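Local coordinates for protein Dok-7 (Mus musculus, PDB 3ML4) that activates the muscle receptor tyrosine kinase MuSK as a dimeric, phosphoinositide-binding adaptor, driving its autophosphorylation and acetylcholine receptor clustering in neuromuscular synapse formation, at residues 68-72 with 105-109; 78-82 with 93-98. All blocks are in the same frame, centred on the assembly; numbering follows the deposited sequence.

How the contacts relate
Both contacts lie in the PH domain. After three earlier strands and a short helix, the chain runs along strand 59-71, whose end, with Ala72 just beyond it, gives 68-72, half of contact 1. A loop leads to 78-82, which runs into strand 81-86. The hairpin 81-86/90-94 brings 93-98 back onto 78-82 and closes contact 2. The chain then enters helix 98-112, and 105-109 returns to 68-72 to close contact 1. The short loop of contact 2 sits within the longer one. Ala72 N lies 2.8 Å from Thr81 O, a probable hydrogen bond, and Leu69 CD2 3.7 Å from Leu82 CD2. Together they tie the sheet's last three strands to helix 98-112, the domain's C-terminal helix.

Contact 1 (68-72 with 105-109); sequences GLEPA and DTRIR
Residues 68-71 are the extended end of strand 59-71. Residues 105-109 form a turn of helix 98-112. The two short axes run antiparallel at 174° and approach to 9.4 Å. The nearest CA pair is Pro71 and Asp105, 6.8 Å apart.

Leu69 is the most covered residue. Its CA-CB bond points toward the helix, with chi1 -89° and chi2 90°. Leu69 CD2 reaches Ile108 CG2 at 3.6 Å, and Leu69 CB lies 3.8 Å from Asp105 OD1. Leu82 and Leu112 also pack on Leu69. This is the PH-domain plan: the domain's C-terminal helix caps one open end of the bent antiparallel sheet, and apolar side chains fill the space beneath it.

Asp105 adopts the t rotamer (chi1 -179°), which brings OD1 to 3.4 Å from Pro71 CD. One helical turn on, Arg109 N donates to Asp105 O at 3.0 Å. The Arg109 side chain leaves sideways and bends back, with chi1 -95° and chi4 85°. Arg109 NH1 forms a salt bridge with Asp105 OD1 at 3.0 Å. Two weak hydrogen bonds reach the strand backbone: Arg109 NH1 to Leu69 O at 3.2 Å, and Arg109 NH2 to Leu69 O at 3.4 Å. Leu69 O meets the guanidinium at its edge. Arg117, on strand 115-122, also makes a weak hydrogen bond to Leu69 O and a long, weak ion pair with Asp105. The two guanidinium groups lie close and share these partners.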
loop_
_atom_site.group_PDB
_atom_site.type_symbol
_atom_site.label_atom_id
_atom_site.label_comp_id
_atom_site.label_asym_id
_atom_site.label_seq_id
_atom_site.Cartn_x
_atom_site.Cartn_y
_atom_site.Cartn_z
ATOM N N GLY B 68 14.479 -0.980 -0.425
ATOM C CA GLY B 68 14.989 -0.528 -1.708
ATOM C C GLY B 68 15.509 -1.630 -2.599
ATOM O O GLY B 68 15.636 -2.781 -2.182
ATOM N N LEU B 69 15.796 -1.258 -3.843
ATOM C CA LEU B 69 16.389 -2.157 -4.821
ATOM C C LEU B 69 17.713 -1.613 -5.330
ATOM O O LEU B 69 17.905 -0.402 -5.412
ATOM C CB LEU B 69 15.433 -2.377 -5.987
ATOM C CG LEU B 69 14.457 -3.536 -5.808
ATOM C CD1 LEU B 69 13.172 -3.074 -5.141
ATOM C CD2 LEU B 69 14.155 -4.142 -7.155
ATOM N N GLU B 70 18.613 -2.521 -5.689
ATOM C CA GLU B 70 19.956 -2.164 -6.142
ATOM C C GLU B 70 20.505 -3.312 -7.003
ATOM O O GLU B 70 20.776 -4.395 -6.482
ATOM C CB GLU B 70 20.845 -1.864 -4.920
ATOM C CG GLU B 70 22.349 -1.952 -5.123
ATOM C CD GLU B 70 22.997 -0.636 -5.455
ATOM O OE1 GLU B 70 23.021 0.249 -4.581
ATOM O OE2 GLU B 70 23.506 -0.494 -6.585
ATOM N N PRO B 71 20.621 -3.091 -8.328
ATOM C CA PRO B 71 21.155 -4.057 -9.292
ATOM C C PRO B 71 22.658 -3.960 -9.532
ATOM O O PRO B 71 23.269 -2.950 -9.207
ATOM C CB PRO B 71 20.422 -3.684 -10.579
ATOM C CG PRO B 71 20.225 -2.197 -10.470
ATOM C CD PRO B 71 20.163 -1.859 -8.996
ATOM N N ALA B 72 23.229 -5.021 -10.101
ATOM C CA ALA B 72 24.634 -5.082 -10.560
ATOM C C ALA B 72 25.683 -4.933 -9.456
ATOM O O ALA B 72 26.664 -4.193 -9.601
ATOM C CB ALA B 72 24.893 -4.102 -11.721
ATOM N N ASP B 105 14.599 -4.865 -12.299
ATOM C CA ASP B 105 14.773 -3.678 -11.461
ATOM C C ASP B 105 13.764 -2.573 -11.797
ATOM O O ASP B 105 13.159 -1.991 -10.892
ATOM C CB ASP B 105 16.199 -3.128 -11.576
ATOM C CG ASP B 105 16.418 -1.910 -10.703
ATOM O OD1 ASP B 105 16.776 -2.077 -9.520
ATOM O OD2 ASP B 105 16.226 -0.785 -11.196
ATOM N N THR B 106 13.596 -2.293 -13.091
ATOM C CA THR B 106 12.684 -1.246 -13.555
ATOM C C THR B 106 11.217 -1.596 -13.271
ATOM O O THR B 106 10.445 -0.737 -12.831
ATOM C CB THR B 106 12.874 -0.956 -15.065
ATOM O OG1 THR B 106 14.269 -0.798 -15.351
ATOM C CG2 THR B 106 12.128 0.308 -15.485
ATOM N N ARG B 107 10.844 -2.852 -13.514
ATOM C CA ARG B 107 9.467 -3.309 -13.309
ATOM C C ARG B 107 9.100 -3.334 -11.821
ATOM O O ARG B 107 8.053 -2.807 -11.432
ATOM C CB ARG B 107 9.246 -4.681 -13.977
ATOM C CG ARG B 107 7.791 -5.192 -14.034
ATOM C CD ARG B 107 6.919 -4.450 -15.050
ATOM N NE ARG B 107 6.174 -3.376 -14.402
ATOM C CZ ARG B 107 4.915 -3.476 -13.974
ATOM N NH1 ARG B 107 4.228 -4.600 -14.149
ATOM N NH2 ARG B 107 4.338 -2.440 -13.380
ATOM N N ILE B 108 9.972 -3.923 -10.999
ATOM C CA ILE B 108 9.762 -3.995 -9.545
ATOM C C ILE B 108 9.697 -2.610 -8.889
ATOM O O ILE B 108 8.827 -2.362 -8.057
ATOM C CB ILE B 108 10.822 -4.881 -8.844
ATOM C CG1 ILE B 108 10.746 -6.325 -9.365
ATOM C CG2 ILE B 108 10.635 -4.853 -7.329
ATOM C CD1 ILE B 108 11.903 -7.224 -8.942
ATOM N N ARG B 109 10.603 -1.713 -9.276
ATOM C CA ARG B 109 10.599 -0.330 -8.783
ATOM C C ARG B 109 9.255 0.368 -8.942
ATOM O O ARG B 109 8.688 0.854 -7.966
ATOM C CB ARG B 109 11.679 0.502 -9.473
ATOM C CG ARG B 109 12.952 0.568 -8.698
ATOM C CD ARG B 109 13.964 1.484 -9.356
ATOM N NE ARG B 109 14.725 2.165 -8.316
ATOM C CZ ARG B 109 15.799 1.672 -7.710
ATOM N NH1 ARG B 109 16.302 0.488 -8.051
ATOM N NH2 ARG B 109 16.380 2.381 -6.762
#

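Contact 2 (78-82 with 93-98); sequences LAHTL and LGFDSH
An antiparallel ladder joins the open end of the hairpin 81-86/90-94. Leu82 and Leu93 form a hydrogen-bonded pair with CA atoms 5.0 Å apart: Leu82 N to Leu93 O is 2.9 Å, Leu93 N to Leu82 O 2.8 Å. Thr81 and Gly94 are a non-hydrogen-bonded pair, CA atoms 4.6 Å apart. Phe95 N to His80 O, 2.8 Å, adds the next bond.

Leu82 (chi1 179°, chi2 64°) and Leu93 (chi1 -59°, chi2 -175°) share the sheet face covered by helix 98-112. Leu82 CD2 lies 4.2 Å from Leu93 CD1. Phe95 (chi1 -55°, chi2 90°) brings CE1 to 3.7 Å from Leu82 CB, and its ring meets Trp104 edge-to-face. On the other face, Leu78 (chi1 -89°, chi2 77°) rests CD2 3.8 Å from Gly94 CA, where a beta carbon would clash.

The CA-CB bond of His80 points toward 93-98, and its m rotamer (chi1 -57°, chi2 128°) lets His80 ND1 donate to Asp96 O at 2.5 Å. The Asp96 carboxylate instead forms a salt bridge with Lys16. The donation implies a proton on His80 ND1, which ties the loop before the hairpin to the turn before the helix; the face of Leu82 and Leu93 is apolar.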
loop_
_atom_site.group_PDB
_atom_site.type_symbol
_atom_site.label_atom_id
_atom_site.label_comp_id
_atom_site.label_asym_id
_atom_site.label_seq_id
_atom_site.Cartn_x
_atom_site.Cartn_y
_atom_site.Cartn_z
ATOM N N LEU B 78 28.662 -14.076 -9.329
ATOM C CA LEU B 78 27.728 -13.506 -10.307
ATOM C C LEU B 78 27.828 -11.989 -10.368
ATOM O O LEU B 78 28.183 -11.345 -9.372
ATOM C CB LEU B 78 26.289 -13.959 -10.024
ATOM C CG LEU B 78 25.826 -15.272 -10.688
ATOM C CD1 LEU B 78 26.382 -16.493 -9.980
ATOM C CD2 LEU B 78 24.306 -15.357 -10.749
ATOM N N ALA B 79 27.534 -11.429 -11.543
ATOM C CA ALA B 79 27.657 -9.985 -11.785
ATOM C C ALA B 79 26.319 -9.318 -12.127
ATOM O O ALA B 79 26.133 -8.128 -11.888
ATOM C CB ALA B 79 28.684 -9.711 -12.884
ATOM N N HIS B 80 25.404 -10.082 -12.711
ATOM C CA HIS B 80 24.056 -9.596 -12.961
ATOM C C HIS B 80 23.124 -10.108 -11.858
ATOM O O HIS B 80 22.383 -11.074 -12.030
ATOM C CB HIS B 80 23.585 -9.997 -14.358
ATOM C CG HIS B 80 24.488 -9.522 -15.453
ATOM N ND1 HIS B 80 24.993 -10.364 -16.419
ATOM C CD2 HIS B 80 24.992 -8.293 -15.725
ATOM C CE1 HIS B 80 25.755 -9.675 -17.249
ATOM N NE2 HIS B 80 25.774 -8.416 -16.849
ATOM N N THR B 81 23.214 -9.449 -10.709
ATOM C CA THR B 81 22.428 -9.777 -9.538
ATOM C C THR B 81 21.572 -8.580 -9.159
ATOM O O THR B 81 21.941 -7.429 -9.427
ATOM C CB THR B 81 23.328 -10.095 -8.329
ATOM O OG1 THR B 81 24.248 -9.019 -8.138
ATOM C CG2 THR B 81 24.103 -11.380 -8.546
ATOM N N LEU B 82 20.432 -8.855 -8.535
ATOM C CA LEU B 82 19.586 -7.806 -7.983
ATOM C C LEU B 82 19.410 -8.031 -6.494
ATOM O O LEU B 82 19.209 -9.155 -6.040
ATOM C CB LEU B 82 18.227 -7.764 -8.687
ATOM C CG LEU B 82 17.199 -6.723 -8.224
ATOM C CD1 LEU B 82 17.682 -5.290 -8.477
ATOM C CD2 LEU B 82 15.847 -6.971 -8.895
ATOM N N LEU B 93 19.105 -11.970 -6.073
ATOM C CA LEU B 93 18.610 -12.633 -7.273
ATOM C C LEU B 93 19.721 -12.730 -8.312
ATOM O O LEU B 93 20.496 -11.791 -8.486
ATOM C CB LEU B 93 17.417 -11.874 -7.860
ATOM C CG LEU B 93 16.145 -11.652 -7.031
ATOM C CD1 LEU B 93 15.069 -10.983 -7.883
ATOM C CD2 LEU B 93 15.617 -12.946 -6.454
ATOM N N GLY B 94 19.787 -13.866 -9.001
ATOM C CA GLY B 94 20.836 -14.117 -9.981
ATOM C C GLY B 94 20.318 -14.222 -11.398
ATOM O O GLY B 94 19.495 -15.084 -11.708
ATOM N N PHE B 95 20.816 -13.344 -12.260
ATOM C CA PHE B 95 20.418 -13.316 -13.655
ATOM C C PHE B 95 21.615 -13.570 -14.546
ATOM O O PHE B 95 22.753 -13.312 -14.159
ATOM C CB PHE B 95 19.811 -11.961 -14.014
ATOM C CG PHE B 95 18.675 -11.559 -13.136
ATOM C CD1 PHE B 95 18.903 -10.822 -11.980
ATOM C CD2 PHE B 95 17.372 -11.916 -13.461
ATOM C CE1 PHE B 95 17.854 -10.447 -11.161
ATOM C CE2 PHE B 95 16.311 -11.542 -12.648
ATOM C CZ PHE B 95 16.554 -10.802 -11.493
ATOM N N ASP B 96 21.338 -14.068 -15.746
ATOM C CA ASP B 96 22.357 -14.264 -16.766
ATOM C C ASP B 96 22.620 -12.924 -17.434
ATOM O O ASP B 96 23.680 -12.323 -17.256
ATOM C CB ASP B 96 21.870 -15.274 -17.808
ATOM C CG ASP B 96 20.804 -16.210 -17.261
ATOM O OD1 ASP B 96 20.865 -16.563 -16.058
ATOM O OD2 ASP B 96 19.896 -16.591 -18.033
ATOM N N SER B 97 21.626 -12.456 -18.179
ATOM C CA SER B 97 21.735 -11.245 -18.973
ATOM C C SER B 97 21.605 -9.979 -18.140
ATOM O O SER B 97 20.838 -9.930 -17.176
ATOM C CB SER B 97 20.679 -11.252 -20.082
ATOM O OG SER B 97 19.444 -11.764 -19.609
ATOM N N HIS B 98 22.371 -8.962 -18.529
ATOM C CA HIS B 98 22.274 -7.621 -17.961
ATOM C C HIS B 98 20.874 -7.021 -18.143
ATOM O O HIS B 98 20.319 -6.450 -17.206
ATOM C CB HIS B 98 23.332 -6.709 -18.595
ATOM C CG HIS B 98 23.338 -5.310 -18.057
ATOM N ND1 HIS B 98 22.736 -4.259 -18.711
ATOM C CD2 HIS B 98 23.884 -4.788 -16.934
ATOM C CE1 HIS B 98 22.907 -3.149 -18.014
ATOM N NE2 HIS B 98 23.597 -3.443 -16.930
#